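Local coordinates for protein NAD(P)H-hydrate epimerase (Saccharomyces cerevisiae, PDB 1JZT) that catalyses the epimerization of the R and S forms of NAD(P)HX, hydrated and damaged NAD(P)H, so that both epimers can be repaired, at residues G74-C77 with A78-K82. Numbering follows the deposited sequence.
Sequences GLVC and ARHLK
Val-76 meets both Arg-79 and His-80, one turn ahead on the same helix, a worked case of i to i+3 and i to i+4 packing. Its CG1 lies in the plane of the His-80 ring, meeting the edge at CD2 (3.7 Å), and the two side chains run alongside each other in the same direction. Its CG2 is 3.8 Å from NH2 of Arg-79, whose chain leaves the backbone extended and then bends at chi3 (41°), folding the guanidinium back with the Val-76 carbonyl oxygen over one of its faces. A water bridges Arg-79 NE, from which it accepts, and the oxygen of Leu-75, to which it donates; the i to i+4 bond from Arg-79 N to that oxygen is weak at 3.5 Å. The helix, 69-83, is the crossover of a Rossmann-like beta-alpha-beta unit between parallel strands 60-65 and 88-91, and its N-terminal turn carries predicted NADPHX-binding residues. Glu-33 of helix 28-46 uses its two carboxylate oxygens separately, one in a salt bridge with Arg-79 NH2 and the other in a hydrogen bond with His-80 NE2, while Phe-37 packs edge-to-face with the imidazole. A leucine in place of His-80 would probably leave one Glu-33 oxygen without its partner and cost Phe-37 its aromatic neighbour. With SG of Cys-77 anti to its own nitrogen (chi1 171°), the sulfur sits 3.7 Å from Leu-81 CD1. The close-to-straight bond from Leu-81 N to Cys-77 O (3.0 Å) spans the same i to i+4 step.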
loop_
_atom_site.group_PDB
_atom_site.type_symbol
_atom_site.label_atom_id
_atom_site.label_comp_id
_atom_site.label_asym_id
_atom_site.label_seq_id
_atom_site.Cartn_x
_atom_site.Cartn_y
_atom_site.Cartn_z
ATOM N N GLY A 74 4.572 -3.294 -1.052
ATOM C CA GLY A 74 4.006 -4.243 -0.109
ATOM C C GLY A 74 5.038 -5.206 0.452
ATOM O O GLY A 74 4.977 -5.569 1.632
ATOM N N LEU A 75 5.979 -5.634 -0.385
ATOM C CA LEU A 75 7.025 -6.558 0.053
ATOM C C LEU A 75 7.879 -5.906 1.144
ATOM O O LEU A 75 8.290 -6.569 2.102
ATOM C CB LEU A 75 7.909 -6.972 -1.134
ATOM C CG LEU A 75 7.191 -7.671 -2.296
ATOM C CD1 LEU A 75 8.193 -8.077 -3.388
ATOM C CD2 LEU A 75 6.457 -8.884 -1.767
ATOM N N VAL A 76 8.144 -4.610 0.988
ATOM C CA VAL A 76 8.921 -3.852 1.970
ATOM C C VAL A 76 8.094 -3.746 3.260
ATOM O O VAL A 76 8.589 -3.995 4.357
ATOM C CB VAL A 76 9.222 -2.424 1.462
ATOM C CG1 VAL A 76 9.793 -1.569 2.591
ATOM C CG2 VAL A 76 10.209 -2.484 0.305
ATOM N N CYS A 77 6.831 -3.361 3.107
ATOM C CA CYS A 77 5.908 -3.218 4.230
ATOM C C CYS A 77 5.879 -4.469 5.101
ATOM O O CYS A 77 5.928 -4.388 6.323
ATOM C CB CYS A 77 4.504 -2.937 3.698
ATOM S SG CYS A 77 3.203 -2.984 4.956
ATOM N N ALA A 78 5.782 -5.625 4.456
ATOM C CA ALA A 78 5.738 -6.896 5.151
ATOM C C ALA A 78 6.951 -7.123 6.055
ATOM O O ALA A 78 6.811 -7.653 7.161
ATOM C CB ALA A 78 5.611 -8.032 4.142
ATOM N N ARG A 79 8.135 -6.734 5.591
ATOM C CA ARG A 79 9.360 -6.905 6.386
ATOM C C ARG A 79 9.344 -5.992 7.614
ATOM O O ARG A 79 9.701 -6.418 8.712
ATOM C CB ARG A 79 10.602 -6.631 5.512
ATOM C CG ARG A 79 11.933 -6.445 6.277
ATOM C CD ARG A 79 13.130 -6.602 5.330
ATOM N NE ARG A 79 12.888 -5.945 4.049
ATOM C CZ ARG A 79 12.991 -4.637 3.840
ATOM N NH1 ARG A 79 13.346 -3.826 4.832
ATOM N NH2 ARG A 79 12.715 -4.141 2.640
ATOM N N HIS A 80 8.921 -4.742 7.446
ATOM C CA HIS A 80 8.876 -3.841 8.591
ATOM C C HIS A 80 7.841 -4.297 9.615
ATOM O O HIS A 80 8.066 -4.189 10.817
ATOM C CB HIS A 80 8.609 -2.402 8.138
ATOM C CG HIS A 80 9.811 -1.748 7.537
ATOM N ND1 HIS A 80 10.872 -1.301 8.299
ATOM C CD2 HIS A 80 10.165 -1.545 6.247
ATOM C CE1 HIS A 80 11.826 -0.856 7.503
ATOM N NE2 HIS A 80 11.423 -0.994 6.251
ATOM N N LEU A 81 6.714 -4.824 9.140
ATOM C CA LEU A 81 5.674 -5.310 10.044
ATOM C C LEU A 81 6.192 -6.466 10.882
ATOM O O LEU A 81 5.824 -6.612 12.050
ATOM C CB LEU A 81 4.446 -5.767 9.259
ATOM C CG LEU A 81 3.580 -4.648 8.671
ATOM C CD1 LEU A 81 2.488 -5.252 7.791
ATOM C CD2 LEU A 81 2.971 -3.840 9.807
ATOM N N LYS A 82 7.044 -7.292 10.282
ATOM C CA LYS A 82 7.619 -8.422 11.004
ATOM C C LYS A 82 8.516 -7.845 12.100
ATOM O O LYS A 82 8.465 -8.282 13.246
ATOM C CB LYS A 82 8.436 -9.302 10.050
ATOM C CG LYS A 82 9.043 -10.536 10.698
ATOM C CD LYS A 82 7.970 -11.528 11.109
ATOM C CE LYS A 82 8.571 -12.750 11.780
ATOM N NZ LYS A 82 7.497 -13.712 12.152
HETATM O O HOH W 1 11.264 -7.302 1.881
#